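Long-range contacts in 3-oxoacyl-(acyl-carrier protein) synthase II (Thermus thermophilus, PDB 1J3N), which probably catalyses, as a homodimeric condensing enzyme of the thiolase superfamily, the condensation of an acyl chain with malonyl-ACP in fatty acid elongation: residues A[12-17]-A[50-54]; A[96-100]-A[178-184]; A[292-298]-A[319-323]. The contacts are given in a common frame with arbitrary orientation. Numbering follows the deposited sequence.

Interaction 1. Residues A[12-17]-A[50-54]; sequences LTPIGV and AEVDV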
ATOM      1  N   LEU A  12      -7.486 -18.094   6.989  1.00 22.86           N
ATOM      2  CA  LEU A  12      -6.807 -19.163   6.260  1.00 23.83           C
ATOM      3  C   LEU A  12      -5.445 -19.241   6.942  1.00 23.06           C
ATOM      4  O   LEU A  12      -4.545 -18.465   6.629  1.00 24.83           O
ATOM      5  CB  LEU A  12      -6.652 -18.800   4.780  1.00 22.27           C
ATOM      6  CG  LEU A  12      -6.105 -19.903   3.870  1.00 24.65           C
ATOM      7  CD1 LEU A  12      -6.997 -21.138   3.951  1.00 25.73           C
ATOM      8  CD2 LEU A  12      -6.031 -19.397   2.442  1.00 24.35           C
ATOM      9  N   THR A  13      -5.294 -20.177   7.877  1.00 24.25           N
ATOM     10  CA  THR A  13      -4.048 -20.283   8.634  1.00 23.65           C
ATOM     11  C   THR A  13      -3.368 -21.641   8.675  1.00 24.56           C
ATOM     12  O   THR A  13      -3.949 -22.656   8.289  1.00 26.09           O
ATOM     13  CB  THR A  13      -4.275 -19.850  10.105  1.00 23.86           C
ATOM     14  OG1 THR A  13      -4.801 -20.954  10.857  1.00 22.15           O
ATOM     15  CG2 THR A  13      -5.262 -18.703  10.165  1.00 20.20           C
ATOM     16  N   PRO A  14      -2.108 -21.667   9.153  1.00 23.96           N
ATOM     17  CA  PRO A  14      -1.286 -22.874   9.284  1.00 25.04           C
ATOM     18  C   PRO A  14      -1.829 -23.903  10.283  1.00 24.81           C
ATOM     19  O   PRO A  14      -1.337 -25.026  10.343  1.00 24.70           O
ATOM     20  CB  PRO A  14       0.069 -22.319   9.720  1.00 24.65           C
ATOM     21  CG  PRO A  14       0.130 -21.019   9.009  1.00 24.09           C
ATOM     22  CD  PRO A  14      -1.266 -20.464   9.272  1.00 24.34           C
ATOM     23  N   ILE A  15      -2.834 -23.526  11.070  1.00 24.80           N
ATOM     24  CA  ILE A  15      -3.406 -24.464  12.037  1.00 23.59           C
ATOM     25  C   ILE A  15      -4.906 -24.624  11.863  1.00 24.67           C
ATOM     26  O   ILE A  15      -5.581 -25.175  12.728  1.00 24.73           O
ATOM     27  CB  ILE A  15      -3.131 -24.038  13.492  1.00 21.52           C
ATOM     28  CG1 ILE A  15      -3.855 -22.729  13.810  1.00 22.37           C
ATOM     29  CG2 ILE A  15      -1.636 -23.881  13.708  1.00 18.79           C
ATOM     30  CD1 ILE A  15      -3.560 -22.212  15.228  1.00 22.11           C
ATOM     31  N   GLY A  16      -5.429 -24.136  10.743  1.00 25.58           N
ATOM     32  CA  GLY A  16      -6.850 -24.274  10.497  1.00 25.88           C
ATOM     33  C   GLY A  16      -7.408 -23.444   9.362  1.00 25.04           C
ATOM     34  O   GLY A  16      -7.078 -22.265   9.225  1.00 27.26           O
ATOM     35  N   VAL A  17      -8.245 -24.067   8.536  1.00 25.20           N
ATOM     36  CA  VAL A  17      -8.892 -23.373   7.428  1.00 24.30           C
ATOM     37  C   VAL A  17     -10.273 -22.994   7.956  1.00 25.65           C
ATOM     38  O   VAL A  17     -11.081 -23.860   8.310  1.00 24.38           O
ATOM     39  CB  VAL A  17      -9.064 -24.285   6.181  1.00 25.32           C
ATOM     40  CG1 VAL A  17      -9.862 -23.556   5.103  1.00 22.68           C
ATOM     41  CG2 VAL A  17      -7.708 -24.692   5.632  1.00 24.86           C
ATOM     42  N   ALA A  50       5.438 -22.452   8.664  1.00 22.28           N
ATOM     43  CA  ALA A  50       4.048 -22.703   9.031  1.00 22.93           C
ATOM     44  C   ALA A  50       3.258 -22.714   7.730  1.00 22.13           C
ATOM     45  O   ALA A  50       2.782 -21.677   7.276  1.00 21.55           O
ATOM     46  CB  ALA A  50       3.537 -21.598   9.966  1.00 20.81           C
ATOM     47  N   GLU A  51       3.138 -23.894   7.132  1.00 23.76           N
ATOM     48  CA  GLU A  51       2.435 -24.045   5.870  1.00 22.90           C
ATOM     49  C   GLU A  51       0.934 -24.246   6.013  1.00 24.19           C
ATOM     50  O   GLU A  51       0.441 -24.814   6.996  1.00 20.47           O
ATOM     51  CB  GLU A  51       3.036 -25.208   5.068  1.00 24.65           C
ATOM     52  CG  GLU A  51       4.538 -25.090   4.828  1.00 25.25           C
ATOM     53  CD  GLU A  51       5.100 -26.279   4.064  1.00 29.81           C
ATOM     54  OE1 GLU A  51       4.556 -27.393   4.227  1.00 29.61           O
ATOM     55  OE2 GLU A  51       6.090 -26.107   3.317  1.00 29.13           O
ATOM     56  N   VAL A  52       0.210 -23.749   5.014  1.00 24.35           N
ATOM     57  CA  VAL A  52      -1.233 -23.872   4.971  1.00 22.75           C
ATOM     58  C   VAL A  52      -1.576 -25.051   4.068  1.00 22.33           C
ATOM     59  O   VAL A  52      -0.907 -25.286   3.066  1.00 20.82           O
ATOM     60  CB  VAL A  52      -1.891 -22.597   4.380  1.00 22.65           C
ATOM     61  CG1 VAL A  52      -3.310 -22.901   3.951  1.00 23.21           C
ATOM     62  CG2 VAL A  52      -1.881 -21.465   5.412  1.00 20.78           C
ATOM     63  N   ASP A  53      -2.616 -25.787   4.437  1.00 25.55           N
ATOM     64  CA  ASP A  53      -3.080 -26.921   3.650  1.00 28.05           C
ATOM     65  C   ASP A  53      -4.502 -26.609   3.217  1.00 28.23           C
ATOM     66  O   ASP A  53      -5.425 -26.667   4.023  1.00 30.07           O
ATOM     67  CB  ASP A  53      -3.069 -28.212   4.478  1.00 30.50           C
ATOM     68  CG  ASP A  53      -1.668 -28.719   4.751  1.00 32.31           C
ATOM     69  OD1 ASP A  53      -0.845 -28.714   3.811  1.00 32.87           O
ATOM     70  OD2 ASP A  53      -1.397 -29.135   5.898  1.00 31.58           O
ATOM     71  N   VAL A  54      -4.678 -26.262   1.948  1.00 29.01           N
ATOM     72  CA  VAL A  54      -6.000 -25.939   1.443  1.00 28.93           C
ATOM     73  C   VAL A  54      -6.092 -26.259  -0.043  1.00 30.93           C
ATOM     74  O   VAL A  54      -5.109 -26.133  -0.780  1.00 31.20           O
ATOM     75  CB  VAL A  54      -6.332 -24.438   1.656  1.00 27.46           C
ATOM     76  CG1 VAL A  54      -5.476 -23.576   0.746  1.00 25.49           C
ATOM     77  CG2 VAL A  54      -7.807 -24.184   1.398  1.00 26.33           C
TER
HETATM   78  O   HOH W   1      -3.777 -25.285   7.083  1.00 28.59           O
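A tight beta hairpin, strands 4-13 and 16-17 joined by a type I turn from T13 to G16, rests its tip on segment 50-54, which runs on from strand 48-50. P14, at the second position of the turn, has the most surface covered. Its ring lies over A50, with P14 CB 3.6 Å from A50 CB, and its CA sits 3.5 Å from E51 O in a CA-H...O contact. V52 fills the space beside it: V52 CG2 is 4.0 Å from P14 CD, while V52 CG1 meets L12 CD1 at 4.1 Å. L12 also reaches V54, whose CG2 is again 4.1 Å from L12 CD1, and V17 CG2 comes 3.4 Å from D53 O and 4.2 Å from V54 CB. The bonds T13 N to G16 O (3.1 Å) and G16 N to T13 O (3.2 Å) close the hairpin, and T13 OG1 adds an ST turn by accepting from I15 N. One water bridges the backbones, donating to T13 O and accepting from D53 N, each at 2.9 Å.

Interaction 2. Residues A[96-100]-A[178-184]; sequences ERVGT and GEADLVL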
ATOM      1  N   GLU A  96     -21.846  -0.620  -4.772  1.00 28.31           N
ATOM      2  CA  GLU A  96     -21.158   0.663  -4.754  1.00 28.94           C
ATOM      3  C   GLU A  96     -20.744   1.068  -3.352  1.00 26.81           C
ATOM      4  O   GLU A  96     -19.909   1.953  -3.184  1.00 24.26           O
ATOM      5  CB  GLU A  96     -22.048   1.775  -5.318  1.00 30.44           C
ATOM      6  CG  GLU A  96     -22.504   1.561  -6.743  1.00 34.68           C
ATOM      7  CD  GLU A  96     -23.063   2.830  -7.357  1.00 36.75           C
ATOM      8  OE1 GLU A  96     -23.823   3.545  -6.667  1.00 37.33           O
ATOM      9  OE2 GLU A  96     -22.746   3.111  -8.533  1.00 38.21           O
ATOM     10  N   ARG A  97     -21.328   0.418  -2.353  1.00 25.38           N
ATOM     11  CA  ARG A  97     -21.040   0.751  -0.965  1.00 25.88           C
ATOM     12  C   ARG A  97     -20.124  -0.253  -0.283  1.00 24.89           C
ATOM     13  O   ARG A  97     -19.898  -0.182   0.929  1.00 24.40           O
ATOM     14  CB  ARG A  97     -22.358   0.885  -0.197  1.00 27.00           C
ATOM     15  CG  ARG A  97     -23.302   1.933  -0.798  1.00 28.14           C
ATOM     16  CD  ARG A  97     -22.642   3.299  -0.809  1.00 28.98           C
ATOM     17  NE  ARG A  97     -22.217   3.682   0.534  1.00 30.00           N
ATOM     18  CZ  ARG A  97     -21.385   4.683   0.806  1.00 30.13           C
ATOM     19  NH1 ARG A  97     -20.871   5.418  -0.176  1.00 31.03           N
ATOM     20  NH2 ARG A  97     -21.077   4.956   2.066  1.00 30.70           N
ATOM     21  N   VAL A  98     -19.596  -1.187  -1.066  1.00 23.57           N
ATOM     22  CA  VAL A  98     -18.693  -2.195  -0.540  1.00 24.83           C
ATOM     23  C   VAL A  98     -17.287  -1.949  -1.056  1.00 21.86           C
ATOM     24  O   VAL A  98     -17.056  -1.908  -2.266  1.00 20.38           O
ATOM     25  CB  VAL A  98     -19.111  -3.617  -0.943  1.00 24.85           C
ATOM     26  CG1 VAL A  98     -18.101  -4.620  -0.395  1.00 26.63           C
ATOM     27  CG2 VAL A  98     -20.495  -3.924  -0.396  1.00 26.87           C
ATOM     28  N   GLY A  99     -16.355  -1.784  -0.124  1.00 21.80           N
ATOM     29  CA  GLY A  99     -14.974  -1.546  -0.491  1.00 18.11           C
ATOM     30  C   GLY A  99     -14.122  -2.770  -0.235  1.00 20.18           C
ATOM     31  O   GLY A  99     -14.556  -3.727   0.420  1.00 18.59           O
ATOM     32  N   THR A 100     -12.903  -2.736  -0.760  1.00 20.43           N
ATOM     33  CA  THR A 100     -11.959  -3.831  -0.611  1.00 20.62           C
ATOM     34  C   THR A 100     -10.589  -3.251  -0.258  1.00 20.41           C
ATOM     35  O   THR A 100     -10.161  -2.246  -0.833  1.00 20.99           O
ATOM     36  CB  THR A 100     -11.858  -4.656  -1.920  1.00 20.53           C
ATOM     37  OG1 THR A 100     -11.581  -3.784  -3.013  1.00 19.94           O
ATOM     38  CG2 THR A 100     -13.158  -5.379  -2.214  1.00 23.09           C
ATOM     39  N   GLY A 178     -17.500   7.665   5.691  1.00 30.35           N
ATOM     40  CA  GLY A 178     -18.636   7.554   4.789  1.00 30.65           C
ATOM     41  C   GLY A 178     -18.315   7.157   3.354  1.00 30.44           C
ATOM     42  O   GLY A 178     -19.175   7.274   2.474  1.00 31.85           O
ATOM     43  N   GLU A 179     -17.098   6.675   3.108  1.00 29.44           N
ATOM     44  CA  GLU A 179     -16.691   6.272   1.757  1.00 28.95           C
ATOM     45  C   GLU A 179     -17.215   4.880   1.410  1.00 27.69           C
ATOM     46  O   GLU A 179     -17.207   4.469   0.248  1.00 26.02           O
ATOM     47  CB  GLU A 179     -15.159   6.290   1.625  1.00 27.76           C
ATOM     48  CG  GLU A 179     -14.522   7.636   1.984  1.00 31.05           C
ATOM     49  CD  GLU A 179     -13.004   7.615   1.913  1.00 32.04           C
ATOM     50  OE1 GLU A 179     -12.395   6.658   2.438  1.00 34.21           O
ATOM     51  OE2 GLU A 179     -12.412   8.558   1.344  1.00 33.71           O
ATOM     52  N   ALA A 180     -17.671   4.160   2.426  1.00 27.11           N
ATOM     53  CA  ALA A 180     -18.199   2.817   2.246  1.00 26.47           C
ATOM     54  C   ALA A 180     -18.970   2.424   3.494  1.00 25.01           C
ATOM     55  O   ALA A 180     -18.764   2.999   4.565  1.00 23.97           O
ATOM     56  CB  ALA A 180     -17.044   1.826   2.003  1.00 24.75           C
ATOM     57  N   ASP A 181     -19.860   1.445   3.358  1.00 23.96           N
ATOM     58  CA  ASP A 181     -20.642   0.973   4.494  1.00 25.29           C
ATOM     59  C   ASP A 181     -20.150  -0.381   4.969  1.00 25.14           C
ATOM     60  O   ASP A 181     -20.330  -0.749   6.127  1.00 25.27           O
ATOM     61  CB  ASP A 181     -22.118   0.900   4.120  1.00 24.55           C
ATOM     62  CG  ASP A 181     -22.640   2.230   3.659  1.00 26.62           C
ATOM     63  OD1 ASP A 181     -22.299   3.228   4.328  1.00 26.46           O
ATOM     64  OD2 ASP A 181     -23.372   2.283   2.645  1.00 26.77           O
ATOM     65  N   LEU A 182     -19.520  -1.116   4.063  1.00 25.59           N
ATOM     66  CA  LEU A 182     -18.983  -2.427   4.390  1.00 24.96           C
ATOM     67  C   LEU A 182     -17.671  -2.580   3.628  1.00 23.57           C
ATOM     68  O   LEU A 182     -17.561  -2.145   2.484  1.00 22.83           O
ATOM     69  CB  LEU A 182     -19.990  -3.510   3.982  1.00 26.44           C
ATOM     70  CG  LEU A 182     -19.819  -4.917   4.562  1.00 28.54           C
ATOM     71  CD1 LEU A 182     -21.096  -5.717   4.382  1.00 26.28           C
ATOM     72  CD2 LEU A 182     -18.638  -5.605   3.887  1.00 30.20           C
ATOM     73  N   VAL A 183     -16.671  -3.183   4.264  1.00 22.91           N
ATOM     74  CA  VAL A 183     -15.383  -3.377   3.613  1.00 19.89           C
ATOM     75  C   VAL A 183     -14.737  -4.719   3.961  1.00 20.93           C
ATOM     76  O   VAL A 183     -14.731  -5.133   5.119  1.00 20.21           O
ATOM     77  CB  VAL A 183     -14.377  -2.247   3.992  1.00 20.81           C
ATOM     78  CG1 VAL A 183     -12.999  -2.553   3.389  1.00 17.54           C
ATOM     79  CG2 VAL A 183     -14.884  -0.887   3.488  1.00 17.93           C
ATOM     80  N   LEU A 184     -14.212  -5.410   2.953  1.00 20.11           N
ATOM     81  CA  LEU A 184     -13.512  -6.667   3.205  1.00 21.81           C
ATOM     82  C   LEU A 184     -12.057  -6.211   3.308  1.00 19.74           C
ATOM     83  O   LEU A 184     -11.482  -5.735   2.334  1.00 20.48           O
ATOM     84  CB  LEU A 184     -13.690  -7.654   2.043  1.00 23.88           C
ATOM     85  CG  LEU A 184     -15.082  -8.202   1.697  1.00 27.95           C
ATOM     86  CD1 LEU A 184     -14.941  -9.222   0.577  1.00 27.15           C
ATOM     87  CD2 LEU A 184     -15.731  -8.849   2.909  1.00 27.22           C
TER
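The R97-D181 salt bridge sits at the entrance to a parallel strand pair in the N-terminal half of the thiolase fold, where strands 98-103 and 182-189 run side by side. R97 NE donates to D181 OD2 at 2.8 Å and R97 NH2 to D181 OD1 at 3.1 Å, a two-pronged bridge, and NH2 also reaches G178 O at 3.0 Å. The guanidinium therefore ties D181 to the Schellman motif that ends helix 163-176, where G178 takes a positive phi. D181 has a second basic partner in R2. The backbone of R97 takes part too: its O accepts from D181 N at 2.9 Å and from L182 N at 3.3 Å. From there the ladder runs in parallel register, with V98, G99 and T100 opposite L182, V183 and L184, and the short strand axes are 26° from parallel.

Packing differs on the two faces. V98, T100, L182 and L184 share one, which carries F150 and helix 139-148; V183 points to the other, against helix 163-176. G99 has no side chain there, and a CB would come tightly up to V183 CG2. Beyond the strand ends, E179 forms salt bridges with R173 and R260 of the second subunit, so the turn leading into strand 182-189 also belongs to the dimer interface. At the centre of the ladder G99 bonds the partner strand through both its N and its O: the N donates to L182 O at 2.9 Å, and the O accepts from L184 N at 3.1 Å.

Interaction 3. Residues A[292-298]-A[319-323]; sequences PEQVGYI and VFGDH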
ATOM      1  N   PRO A 292      -5.314   3.425  29.682  1.00 32.68           N
ATOM      2  CA  PRO A 292      -4.506   2.207  29.773  1.00 33.02           C
ATOM      3  C   PRO A 292      -5.105   1.104  30.655  1.00 32.68           C
ATOM      4  O   PRO A 292      -5.018  -0.080  30.321  1.00 31.38           O
ATOM      5  CB  PRO A 292      -3.176   2.729  30.310  1.00 33.73           C
ATOM      6  CG  PRO A 292      -3.089   4.089  29.688  1.00 33.69           C
ATOM      7  CD  PRO A 292      -4.481   4.624  29.886  1.00 31.20           C
ATOM      8  N   GLU A 293      -5.719   1.491  31.771  1.00 33.73           N
ATOM      9  CA  GLU A 293      -6.306   0.522  32.700  1.00 34.49           C
ATOM     10  C   GLU A 293      -7.588  -0.148  32.225  1.00 32.73           C
ATOM     11  O   GLU A 293      -8.072  -1.078  32.858  1.00 32.78           O
ATOM     12  CB  GLU A 293      -6.557   1.171  34.065  1.00 36.25           C
ATOM     13  CG  GLU A 293      -6.900   2.648  34.009  1.00 41.22           C
ATOM     14  CD  GLU A 293      -5.667   3.516  33.841  1.00 44.42           C
ATOM     15  OE1 GLU A 293      -5.590   4.258  32.838  1.00 47.69           O
ATOM     16  OE2 GLU A 293      -4.772   3.459  34.714  1.00 46.47           O
ATOM     17  N   GLN A 294      -8.139   0.319  31.114  1.00 33.52           N
ATOM     18  CA  GLN A 294      -9.364  -0.263  30.585  1.00 31.53           C
ATOM     19  C   GLN A 294      -9.070  -1.448  29.670  1.00 31.25           C
ATOM     20  O   GLN A 294      -9.983  -2.149  29.235  1.00 32.40           O
ATOM     21  CB  GLN A 294     -10.157   0.795  29.824  1.00 32.04           C
ATOM     22  CG  GLN A 294     -10.821   1.832  30.719  1.00 33.11           C
ATOM     23  CD  GLN A 294     -11.570   2.871  29.923  1.00 32.01           C
ATOM     24  OE1 GLN A 294     -10.988   3.843  29.445  1.00 33.04           O
ATOM     25  NE2 GLN A 294     -12.867   2.665  29.760  1.00 32.73           N
ATOM     26  N   VAL A 295      -7.793  -1.665  29.379  1.00 28.91           N
ATOM     27  CA  VAL A 295      -7.384  -2.767  28.517  1.00 27.62           C
ATOM     28  C   VAL A 295      -7.045  -3.983  29.367  1.00 26.71           C
ATOM     29  O   VAL A 295      -6.339  -3.864  30.367  1.00 26.75           O
ATOM     30  CB  VAL A 295      -6.144  -2.385  27.662  1.00 25.79           C
ATOM     31  CG1 VAL A 295      -5.642  -3.597  26.878  1.00 28.66           C
ATOM     32  CG2 VAL A 295      -6.509  -1.261  26.710  1.00 27.15           C
ATOM     33  N   GLY A 296      -7.559  -5.142  28.969  1.00 24.74           N
ATOM     34  CA  GLY A 296      -7.292  -6.370  29.697  1.00 25.04           C
ATOM     35  C   GLY A 296      -6.514  -7.402  28.898  1.00 24.82           C
ATOM     36  O   GLY A 296      -6.014  -8.377  29.459  1.00 25.08           O
ATOM     37  N   TYR A 297      -6.407  -7.192  27.589  1.00 24.10           N
ATOM     38  CA  TYR A 297      -5.675  -8.113  26.719  1.00 25.52           C
ATOM     39  C   TYR A 297      -4.901  -7.414  25.600  1.00 24.29           C
ATOM     40  O   TYR A 297      -5.367  -6.424  25.040  1.00 23.42           O
ATOM     41  CB  TYR A 297      -6.638  -9.121  26.077  1.00 24.79           C
ATOM     42  CG  TYR A 297      -5.974 -10.045  25.080  1.00 25.95           C
ATOM     43  CD1 TYR A 297      -4.867 -10.810  25.448  1.00 25.96           C
ATOM     44  CD2 TYR A 297      -6.463 -10.178  23.774  1.00 25.23           C
ATOM     45  CE1 TYR A 297      -4.264 -11.686  24.555  1.00 26.55           C
ATOM     46  CE2 TYR A 297      -5.861 -11.057  22.864  1.00 26.64           C
ATOM     47  CZ  TYR A 297      -4.763 -11.809  23.268  1.00 27.19           C
ATOM     48  OH  TYR A 297      -4.172 -12.713  22.414  1.00 29.86           O
ATOM     49  N   ILE A 298      -3.717  -7.941  25.290  1.00 24.33           N
ATOM     50  CA  ILE A 298      -2.887  -7.413  24.217  1.00 23.45           C
ATOM     51  C   ILE A 298      -2.370  -8.549  23.359  1.00 23.64           C
ATOM     52  O   ILE A 298      -1.605  -9.392  23.836  1.00 27.27           O
ATOM     53  CB  ILE A 298      -1.646  -6.651  24.730  1.00 23.54           C
ATOM     54  CG1 ILE A 298      -2.061  -5.436  25.563  1.00 23.56           C
ATOM     55  CG2 ILE A 298      -0.808  -6.193  23.546  1.00 21.29           C
ATOM     56  CD1 ILE A 298      -0.881  -4.580  26.024  1.00 25.82           C
ATOM     57  N   VAL A 319       3.659   2.279  28.577  1.00 32.95           N
ATOM     58  CA  VAL A 319       2.322   2.816  28.345  1.00 30.65           C
ATOM     59  C   VAL A 319       1.306   2.425  29.414  1.00 29.51           C
ATOM     60  O   VAL A 319       0.399   3.189  29.723  1.00 28.92           O
ATOM     61  CB  VAL A 319       1.764   2.350  26.977  1.00 31.12           C
ATOM     62  CG1 VAL A 319       0.390   2.954  26.742  1.00 30.46           C
ATOM     63  CG2 VAL A 319       2.714   2.744  25.865  1.00 30.70           C
ATOM     64  N   PHE A 320       1.458   1.237  29.985  1.00 29.94           N
ATOM     65  CA  PHE A 320       0.505   0.770  30.985  1.00 30.69           C
ATOM     66  C   PHE A 320       0.973   0.831  32.442  1.00 31.10           C
ATOM     67  O   PHE A 320       0.202   0.541  33.352  1.00 29.52           O
ATOM     68  CB  PHE A 320       0.052  -0.645  30.617  1.00 28.71           C
ATOM     69  CG  PHE A 320      -0.725  -0.706  29.323  1.00 29.52           C
ATOM     70  CD1 PHE A 320      -2.089  -0.425  29.300  1.00 29.54           C
ATOM     71  CD2 PHE A 320      -0.090  -1.024  28.128  1.00 29.55           C
ATOM     72  CE1 PHE A 320      -2.808  -0.461  28.107  1.00 29.60           C
ATOM     73  CE2 PHE A 320      -0.800  -1.060  26.930  1.00 28.76           C
ATOM     74  CZ  PHE A 320      -2.165  -0.779  26.922  1.00 28.06           C
ATOM     75  N   GLY A 321       2.228   1.214  32.652  1.00 31.96           N
ATOM     76  CA  GLY A 321       2.762   1.327  34.003  1.00 35.04           C
ATOM     77  C   GLY A 321       2.283   0.296  35.013  1.00 36.21           C
ATOM     78  O   GLY A 321       2.461  -0.904  34.816  1.00 36.47           O
ATOM     79  N   ASP A 322       1.678   0.769  36.099  1.00 37.60           N
ATOM     80  CA  ASP A 322       1.181  -0.104  37.159  1.00 38.89           C
ATOM     81  C   ASP A 322       0.196  -1.143  36.648  1.00 38.55           C
ATOM     82  O   ASP A 322       0.019  -2.200  37.263  1.00 38.77           O
ATOM     83  CB  ASP A 322       0.484   0.713  38.256  1.00 41.89           C
ATOM     84  CG  ASP A 322       1.393   1.746  38.895  1.00 45.24           C
ATOM     85  OD1 ASP A 322       2.497   1.373  39.349  1.00 46.11           O
ATOM     86  OD2 ASP A 322       0.992   2.933  38.955  1.00 45.68           O
ATOM     87  N   HIS A 323      -0.447  -0.845  35.526  1.00 36.36           N
ATOM     88  CA  HIS A 323      -1.437  -1.754  34.961  1.00 35.80           C
ATOM     89  C   HIS A 323      -0.861  -2.917  34.158  1.00 35.61           C
ATOM     90  O   HIS A 323      -1.498  -3.965  34.031  1.00 33.95           O
ATOM     91  CB  HIS A 323      -2.411  -0.981  34.078  1.00 34.90           C
ATOM     92  CG  HIS A 323      -3.572  -1.801  33.617  1.00 34.95           C
ATOM     93  ND1 HIS A 323      -4.558  -2.238  34.474  1.00 34.13           N
ATOM     94  CD2 HIS A 323      -3.887  -2.295  32.395  1.00 34.55           C
ATOM     95  CE1 HIS A 323      -5.432  -2.967  33.801  1.00 35.08           C
ATOM     96  NE2 HIS A 323      -5.047  -3.017  32.538  1.00 33.77           N
TER
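H323 lays its imidazole under the backbone of E293, whose CA stands 3.5 Å from the centroid of the H323 ring and almost exactly on the ring normal, a CH-pi contact. The same ring uses its edge for the polar link between the segments: H323 NE2 donates to V295 O at 2.7 Å. A histidine near the end of helix 306-324 is tied to the 3-10 turn 292-294 and the residue just after it. F320, three residues earlier, supplies the apolar part. Its CD1 is 3.5 Å from P292 CB, its CE1 3.9 Å from V295 CB, and its CE2 3.6 Å from I298 CD1, so one ring spans the approach to strand 297-299. P292 O lies at the ring's edge, 3.1 Å from F320 CD1. The helix is kinked here: D322 N and H323 N lack bonds to the turn before, and H323 N instead bonds F320 O at 2.7 Å. The contact belongs to a beta-alpha-beta unit, strand 297-299, helix 306-324 and strand 328-330, in the C-terminal half of the thiolase fold. Around it, L285 of helix 275-288 packs on P292, V295 and V319, while L390 of strand 388-394 and L327, just before strand 328-330, border F320.

Overall arrangement
From the N terminus the three contacts close in series; none nests in or crosses another. Interaction 1 closes first, bringing the loop after strand 48-50 back to the hairpin at the end of strand 4-13. Interaction 2 spans the longest interval, 77 largely helical residues, and pairs two parallel strands of the N-terminal half beside the second subunit. Interaction 3 closes a short interval of 20 residues within a beta-alpha-beta unit of the C-terminal half. Their centres lie 28 to 33 Å apart without touching, with interactions 1 and 3 on opposite sides of the chain's centre. All three reach the connected sheet system of the fold, the two halves meeting where strands 4-13 and 253-262 pair.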